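Local coordinates for ribosome inactivating type 1 protein (Iris hollandica, PDB 3MVG) that is a plant type 1 ribosome-inactivating protein, a family whose members consist of the mixed alpha/beta chain alone, without the lectin chain of type 2 relatives, at residues V154-Q157 with L158-T162; A163-R166 with A167-Q170; A75-Q79 with N80-L84. All coordinates share one frame; numbering follows the deposited sequence.

The three contacts illustrate how local geometry follows place in the fold. Contacts 1 and 2 follow one another along the chain and touch, T162 packing on I168 and E169. Both use helix 146-164: contact 1 is fully buried at the core, about 3 Å, centre to centre, from the middle of the chain, while contact 2, buried but farther out, carries the helix end into helix 166-173 and meets the second subunit. Contact 3 is a peripheral hairpin on the opposite side of the chain's centre from contact 2, its strands largely buried but Q79 and N80 exposed. Aliphatic packing and a widened helical turn characterise contact 1, a water-bridged charge pair contact 2, and aromatic rings on both sheet faces contact 3.

Contact 1 (V154-Q157 with L158-T162); sequences VLIQ and LVSET
V154 and L158 run side by side and point the same way, one helical turn apart. V154 CG1, anti to the backbone N (chi1 173°), is the branch turned to L158, 3.8 Å from its CD1. The turn that carries them is closed by a regular bond from L158 N to V154 O, 3.0 Å long. This is the close-packed part, continued outward where L158 meets L129 and V172. The next turn opens out. E161 N reaches back five residues to I156 O at 3.0 Å, nearly straight (159°) and in the carbonyl plane, while S160 N makes only a weak, bent bond to that same oxygen. T162 N likewise bonds Q157 O, at 3.3 Å, so helix 146-164 has a pi-type widening here. E161 CB still packs on the backbone of Q157; looseness is confined to the side-chain ends, whose amide and carboxylate planes stand 88° apart. This part is buried too, and its polar ends are met by protein groups. The chemistry implies that Q157 OE1 (to Q198), E161 OE2 (to Y108) and, beside them, S160 OG (hydrogen-bonded to A71 O) tie the helix to its neighbours, while Q157 NE2 turns back to I153 O of its own helix.

Contact 2 (A163-R166 with A167-Q170); sequences ARFR and AIEQ
R166 and E169 extend alongside each other in the same direction, their guanidinium and carboxylate planes 39° apart. The carboxylate oxygen OE2 lies well out of the guanidinium plane, 4.2 Å from R166 NH1, so the opposite charges are near without forming a salt bridge. A water completes the link: it sits at the guanidinium edge, in plane, accepts from R166 NH1 at 2.9 Å and donates to E169 OE2 at 2.8 Å. E169 places its carboxylate there with CG anti to the backbone N (chi1 176°) and the chain extended beyond. That carboxylate also forms a salt bridge with R24 and a hydrogen bond with S17, while R166 NH2 is held by Q21; with R24 bound directly and R166 through water, the positive surroundings would probably favour the ionised acid.

F165 and I168 meet at a slant on another side of the turn. CB of F165 touches CG1 of I168 at 3.8 Å, and CD1 of I168 comes obliquely to the ring at CD2, 3.9 Å away. The ring continues toward W201, whose plane is steeply inclined to it. In the backbone that carries both pairs, E169 N bonds F165 O almost straight (169°), and Q170 N bonds R166 O at 2.9 Å. Q170 NE2 of this chain bonds R166 O of the second subunit, so this junction takes part in the contact between the two subunits. With F165 leaving helical geometry and standing at the N-cap position of helix 166-173, this is a helix-to-helix junction, a one-residue break between two successive helices of the ribosome-inactivating fold.

Contact 3 (A75-Q79 with N80-L84); sequences AYQAQ and NRFYL
Y83 lays its CB over the face of the Y76 ring, 3.8 Å from the centroid and offset toward the rim. The rings beyond are near parallel, 18° apart, but slid so far that they barely overlap. Y76 turns its ring over the neighbouring strand with CG between the backbone N and the carbonyl carbon (chi1 71°), which brings CE2 to 3.5 Å from CD1 of Y83 and sets OH over the Y83 ring. A78 fills the angle beside them: its CB lies at the edge of the Y76 ring, in plane, and 4.2 Å from Y83 CE1. A water tucked at the Y83 edge donates to A78 O and bonds Y83 OH, each at 2.7 Å.

These residues share one face of a beta hairpin with a two-residue loop (Q79, N80), closed by a type I' turn from A78 to R81; its strands 72-78 and 81-84 belong to the mixed sheet of the ribosome-inactivating fold. Y76 and Y83 are a hydrogen-bonded pair, joined in both directions between backbone N and O.

On the other face, at a non-hydrogen-bonded pair, CB of Q77 rises as a bump over the centre of the F82 ring. The extended Q77 chain then carries its amide, tilted 31° to the ring, across the rim until OE1 is 3.3 Å from CE1 of F82. Further along, A75 CB meets L84 CD1 at 3.9 Å, and Y95 packs against both residues and F82. Round the turn, Q79 NE2 reaches H137 O, while R81 NE bonds N98 O.

Contact 1 (V154-Q157 with L158-T162)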
loop_
_atom_site.group_PDB
_atom_site.type_symbol
_atom_site.label_atom_id
_atom_site.label_comp_id
_atom_site.label_asym_id
_atom_site.label_seq_id
_atom_site.Cartn_x
_atom_site.Cartn_y
_atom_site.Cartn_z
ATOM N N VAL A 154 10.686 -12.352 -12.192
ATOM C CA VAL A 154 9.823 -12.454 -11.014
ATOM C C VAL A 154 10.518 -11.854 -9.785
ATOM O O VAL A 154 9.957 -11.003 -9.090
ATOM C CB VAL A 154 9.406 -13.925 -10.747
ATOM C CG1 VAL A 154 8.656 -14.059 -9.425
ATOM C CG2 VAL A 154 8.541 -14.452 -11.892
ATOM N N LEU A 155 11.751 -12.280 -9.532
ATOM C CA LEU A 155 12.463 -11.857 -8.316
ATOM C C LEU A 155 12.836 -10.380 -8.319
ATOM O O LEU A 155 12.700 -9.713 -7.302
ATOM C CB LEU A 155 13.692 -12.728 -8.075
ATOM C CG LEU A 155 13.349 -14.196 -7.810
ATOM C CD1 LEU A 155 14.606 -15.033 -7.663
ATOM C CD2 LEU A 155 12.416 -14.387 -6.610
ATOM N N ILE A 156 13.290 -9.870 -9.463
ATOM C CA ILE A 156 13.595 -8.452 -9.584
ATOM C C ILE A 156 12.360 -7.610 -9.271
ATOM O O ILE A 156 12.437 -6.631 -8.519
ATOM C CB ILE A 156 14.189 -8.116 -10.965
ATOM C CG1 ILE A 156 15.613 -8.680 -11.060
ATOM C CG2 ILE A 156 14.166 -6.602 -11.208
ATOM C CD1 ILE A 156 16.172 -8.769 -12.474
ATOM N N GLN A 157 11.215 -7.989 -9.812
ATOM C CA GLN A 157 10.012 -7.219 -9.546
ATOM C C GLN A 157 9.555 -7.300 -8.098
ATOM O O GLN A 157 9.104 -6.306 -7.543
ATOM C CB GLN A 157 8.894 -7.599 -10.499
ATOM C CG GLN A 157 9.160 -7.171 -11.922
ATOM C CD GLN A 157 8.014 -7.515 -12.820
ATOM O OE1 GLN A 157 7.184 -6.663 -13.150
ATOM N NE2 GLN A 157 7.928 -8.780 -13.195
ATOM N N LEU A 158 9.686 -8.469 -7.478
ATOM C CA LEU A 158 9.189 -8.668 -6.115
ATOM C C LEU A 158 10.175 -8.269 -5.028
ATOM O O LEU A 158 9.809 -8.252 -3.843
ATOM C CB LEU A 158 8.690 -10.104 -5.919
ATOM C CG LEU A 158 7.499 -10.470 -6.807
ATOM C CD1 LEU A 158 7.156 -11.937 -6.636
ATOM C CD2 LEU A 158 6.301 -9.610 -6.463
ATOM N N VAL A 159 11.406 -7.932 -5.414
ATOM C CA VAL A 159 12.416 -7.471 -4.468
ATOM C C VAL A 159 12.841 -6.039 -4.808
ATOM O O VAL A 159 12.605 -5.131 -4.014
ATOM C CB VAL A 159 13.633 -8.436 -4.420
ATOM C CG1 VAL A 159 14.721 -7.875 -3.538
ATOM C CG2 VAL A 159 13.193 -9.813 -3.922
ATOM N N SER A 160 13.443 -5.827 -5.981
ATOM C CA SER A 160 13.935 -4.492 -6.357
ATOM C C SER A 160 12.811 -3.498 -6.642
ATOM O O SER A 160 12.838 -2.366 -6.157
ATOM C CB SER A 160 14.847 -4.580 -7.575
ATOM O OG SER A 160 15.987 -5.380 -7.315
ATOM N N GLU A 161 11.830 -3.898 -7.445
ATOM C CA GLU A 161 10.805 -2.937 -7.861
ATOM C C GLU A 161 9.863 -2.560 -6.730
ATOM O O GLU A 161 9.443 -1.411 -6.629
ATOM C CB GLU A 161 10.016 -3.416 -9.080
ATOM C CG GLU A 161 10.855 -3.689 -10.339
ATOM C CD GLU A 161 11.450 -2.458 -11.002
ATOM O OE1 GLU A 161 11.323 -1.333 -10.470
ATOM O OE2 GLU A 161 12.049 -2.635 -12.079
ATOM N N THR A 162 9.508 -3.531 -5.891
ATOM C CA THR A 162 8.707 -3.252 -4.698
ATOM C C THR A 162 9.488 -2.424 -3.661
ATOM O O THR A 162 8.901 -1.585 -2.976
ATOM C CB THR A 162 8.203 -4.548 -4.068
ATOM O OG1 THR A 162 9.327 -5.405 -3.884
ATOM C CG2 THR A 162 7.163 -5.239 -4.961
#

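Contact 2 (A163-R166 with A167-Q170)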
loop_
_atom_site.group_PDB
_atom_site.type_symbol
_atom_site.label_atom_id
_atom_site.label_comp_id
_atom_site.label_asym_id
_atom_site.label_seq_id
_atom_site.Cartn_x
_atom_site.Cartn_y
_atom_site.Cartn_z
ATOM N N ALA A 163 10.798 -2.649 -3.549
ATOM C CA ALA A 163 11.617 -1.783 -2.691
ATOM C C ALA A 163 11.569 -0.335 -3.215
ATOM O O ALA A 163 11.463 0.606 -2.439
ATOM C CB ALA A 163 13.062 -2.270 -2.641
ATOM N N ARG A 164 11.640 -0.167 -4.538
ATOM C CA ARG A 164 11.625 1.163 -5.162
ATOM C C ARG A 164 10.261 1.836 -5.087
ATOM O O ARG A 164 10.190 3.060 -4.952
ATOM C CB ARG A 164 12.046 1.067 -6.622
ATOM C CG ARG A 164 13.504 0.730 -6.844
ATOM C CD ARG A 164 13.700 0.475 -8.316
ATOM N NE ARG A 164 15.091 0.252 -8.685
ATOM C CZ ARG A 164 15.489 -0.032 -9.922
ATOM N NH1 ARG A 164 14.604 -0.142 -10.901
ATOM N NH2 ARG A 164 16.773 -0.202 -10.174
ATOM N N PHE A 165 9.186 1.049 -5.187
ATOM C CA PHE A 165 7.828 1.601 -5.284
ATOM C C PHE A 165 6.855 0.899 -4.360
ATOM O O PHE A 165 6.482 -0.270 -4.589
ATOM C CB PHE A 165 7.272 1.477 -6.704
ATOM C CG PHE A 165 7.977 2.318 -7.718
ATOM C CD1 PHE A 165 7.714 3.682 -7.814
ATOM C CD2 PHE A 165 8.882 1.749 -8.593
ATOM C CE1 PHE A 165 8.360 4.469 -8.767
ATOM C CE2 PHE A 165 9.522 2.526 -9.548
ATOM C CZ PHE A 165 9.257 3.883 -9.636
ATOM N N ARG A 166 6.387 1.620 -3.350
ATOM C CA ARG A 166 5.368 1.088 -2.454
ATOM C C ARG A 166 4.058 0.804 -3.181
ATOM O O ARG A 166 3.271 -0.029 -2.715
ATOM C CB ARG A 166 5.158 2.016 -1.257
ATOM C CG ARG A 166 6.382 2.086 -0.375
ATOM C CD ARG A 166 6.292 3.190 0.651
ATOM N NE ARG A 166 7.548 3.351 1.375
ATOM C CZ ARG A 166 7.915 2.638 2.439
ATOM N NH1 ARG A 166 7.105 1.714 2.957
ATOM N NH2 ARG A 166 9.105 2.858 2.975
ATOM N N ALA A 167 3.818 1.461 -4.314
ATOM C CA ALA A 167 2.617 1.157 -5.099
ATOM C C ALA A 167 2.661 -0.267 -5.637
ATOM O O ALA A 167 1.620 -0.920 -5.757
ATOM C CB ALA A 167 2.441 2.142 -6.234
ATOM N N ILE A 168 3.856 -0.751 -5.959
ATOM C CA ILE A 168 4.006 -2.136 -6.418
ATOM C C ILE A 168 3.920 -3.104 -5.230
ATOM O O ILE A 168 3.243 -4.134 -5.316
ATOM C CB ILE A 168 5.285 -2.344 -7.265
ATOM C CG1 ILE A 168 5.329 -1.311 -8.401
ATOM C CG2 ILE A 168 5.336 -3.784 -7.809
ATOM C CD1 ILE A 168 6.589 -1.359 -9.251
ATOM N N GLU A 169 4.585 -2.773 -4.124
ATOM C CA GLU A 169 4.420 -3.520 -2.877
ATOM C C GLU A 169 2.941 -3.732 -2.547
ATOM O O GLU A 169 2.527 -4.839 -2.189
ATOM C CB GLU A 169 5.104 -2.781 -1.732
ATOM C CG GLU A 169 4.891 -3.446 -0.394
ATOM C CD GLU A 169 5.519 -2.691 0.750
ATOM O OE1 GLU A 169 5.483 -3.200 1.886
ATOM O OE2 GLU A 169 6.070 -1.592 0.525
ATOM N N GLN A 170 2.147 -2.672 -2.667
ATOM C CA GLN A 170 0.713 -2.713 -2.368
ATOM C C GLN A 170 -0.029 -3.796 -3.155
ATOM O O GLN A 170 -0.893 -4.500 -2.599
ATOM C CB GLN A 170 0.094 -1.344 -2.663
ATOM C CG GLN A 170 -1.404 -1.314 -2.595
ATOM C CD GLN A 170 -1.898 -1.002 -1.221
ATOM O OE1 GLN A 170 -1.648 -1.734 -0.262
ATOM N NE2 GLN A 170 -2.590 0.103 -1.106
HETATM O O HOH W 1 4.692 0.344 2.056
#

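Contact 3 (A75-Q79 with N80-L84)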
loop_
_atom_site.group_PDB
_atom_site.type_symbol
_atom_site.label_atom_id
_atom_site.label_comp_id
_atom_site.label_asym_id
_atom_site.label_seq_id
_atom_site.Cartn_x
_atom_site.Cartn_y
_atom_site.Cartn_z
ATOM N N ALA A 75 23.789 -10.289 -9.501
ATOM C CA ALA A 75 24.262 -11.668 -9.425
ATOM C C ALA A 75 23.373 -12.431 -8.471
ATOM O O ALA A 75 22.573 -11.835 -7.747
ATOM C CB ALA A 75 25.698 -11.703 -8.933
ATOM N N TYR A 76 23.499 -13.748 -8.463
ATOM C CA TYR A 76 22.868 -14.538 -7.412
ATOM C C TYR A 76 23.725 -15.749 -7.097
ATOM O O TYR A 76 24.503 -16.202 -7.943
ATOM C CB TYR A 76 21.413 -14.940 -7.765
ATOM C CG TYR A 76 21.307 -15.979 -8.847
ATOM C CD1 TYR A 76 21.194 -15.611 -10.186
ATOM C CD2 TYR A 76 21.333 -17.340 -8.534
ATOM C CE1 TYR A 76 21.109 -16.573 -11.188
ATOM C CE2 TYR A 76 21.259 -18.307 -9.526
ATOM C CZ TYR A 76 21.149 -17.919 -10.850
ATOM O OH TYR A 76 21.078 -18.846 -11.860
ATOM N N GLN A 77 23.575 -16.273 -5.885
ATOM C CA GLN A 77 24.211 -17.528 -5.493
ATOM C C GLN A 77 23.182 -18.637 -5.357
ATOM O O GLN A 77 22.098 -18.426 -4.798
ATOM C CB GLN A 77 24.943 -17.365 -4.169
ATOM C CG GLN A 77 25.811 -18.573 -3.800
ATOM C CD GLN A 77 26.392 -18.484 -2.412
ATOM O OE1 GLN A 77 27.573 -18.775 -2.208
ATOM N NE2 GLN A 77 25.575 -18.088 -1.449
ATOM N N ALA A 78 23.529 -19.814 -5.872
ATOM C CA ALA A 78 22.715 -21.016 -5.714
ATOM C C ALA A 78 23.647 -22.190 -5.514
ATOM O O ALA A 78 24.570 -22.386 -6.299
ATOM C CB ALA A 78 21.857 -21.241 -6.941
ATOM N N GLN A 79 23.402 -22.964 -4.459
ATOM C CA GLN A 79 24.190 -24.167 -4.147
ATOM C C GLN A 79 25.696 -23.913 -4.246
ATOM O O GLN A 79 26.419 -24.610 -4.964
ATOM C CB GLN A 79 23.767 -25.344 -5.031
ATOM C CG GLN A 79 22.319 -25.771 -4.830
ATOM C CD GLN A 79 22.019 -27.122 -5.443
ATOM O OE1 GLN A 79 22.670 -28.120 -5.121
ATOM N NE2 GLN A 79 21.029 -27.172 -6.314
ATOM N N ASN A 80 26.148 -22.886 -3.535
ATOM C CA ASN A 80 27.574 -22.567 -3.401
ATOM C C ASN A 80 28.309 -22.205 -4.704
ATOM O O ASN A 80 29.521 -22.421 -4.829
ATOM C CB ASN A 80 28.311 -23.692 -2.653
ATOM C CG ASN A 80 29.527 -23.192 -1.900
ATOM O OD1 ASN A 80 29.551 -22.062 -1.410
ATOM N ND2 ASN A 80 30.548 -24.032 -1.810
ATOM N N ARG A 81 27.573 -21.662 -5.669
ATOM C CA ARG A 81 28.173 -21.037 -6.844
ATOM C C ARG A 81 27.449 -19.733 -7.150
ATOM O O ARG A 81 26.215 -19.665 -7.051
ATOM C CB ARG A 81 28.140 -21.961 -8.068
ATOM C CG ARG A 81 29.041 -21.449 -9.189
ATOM C CD ARG A 81 29.036 -22.340 -10.409
ATOM N NE ARG A 81 30.128 -21.947 -11.297
ATOM C CZ ARG A 81 30.287 -22.366 -12.549
ATOM N NH1 ARG A 81 29.418 -23.201 -13.113
ATOM N NH2 ARG A 81 31.327 -21.924 -13.244
ATOM N N PHE A 82 28.217 -18.706 -7.504
ATOM C CA PHE A 82 27.639 -17.446 -7.961
ATOM C C PHE A 82 27.446 -17.436 -9.475
ATOM O O PHE A 82 28.217 -18.052 -10.238
ATOM C CB PHE A 82 28.485 -16.249 -7.514
ATOM C CG PHE A 82 28.265 -15.846 -6.081
ATOM C CD1 PHE A 82 28.986 -16.452 -5.053
ATOM C CD2 PHE A 82 27.356 -14.835 -5.756
ATOM C CE1 PHE A 82 28.794 -16.072 -3.722
ATOM C CE2 PHE A 82 27.166 -14.453 -4.424
ATOM C CZ PHE A 82 27.885 -15.067 -3.412
ATOM N N TYR A 83 26.396 -16.727 -9.881
ATOM C CA TYR A 83 25.976 -16.550 -11.253
ATOM C C TYR A 83 25.885 -15.057 -11.481
ATOM O O TYR A 83 25.161 -14.349 -10.776
ATOM C CB TYR A 83 24.619 -17.238 -11.466
ATOM C CG TYR A 83 24.739 -18.735 -11.296
ATOM C CD1 TYR A 83 24.583 -19.343 -10.047
ATOM C CD2 TYR A 83 25.094 -19.536 -12.374
ATOM C CE1 TYR A 83 24.745 -20.726 -9.890
ATOM C CE2 TYR A 83 25.261 -20.913 -12.230
ATOM C CZ TYR A 83 25.087 -21.500 -10.988
ATOM O OH TYR A 83 25.254 -22.865 -10.855
ATOM N N LEU A 84 26.644 -14.574 -12.457
ATOM C CA LEU A 84 26.769 -13.142 -12.721
ATOM C C LEU A 84 26.007 -12.757 -13.958
ATOM O O LEU A 84 26.080 -13.444 -14.978
ATOM C CB LEU A 84 28.241 -12.767 -12.932
ATOM C CG LEU A 84 29.142 -12.428 -11.743
ATOM C CD1 LEU A 84 28.880 -13.233 -10.474
ATOM C CD2 LEU A 84 30.601 -12.558 -12.180
HETATM O O HOH W 2 24.591 -23.965 -8.520
#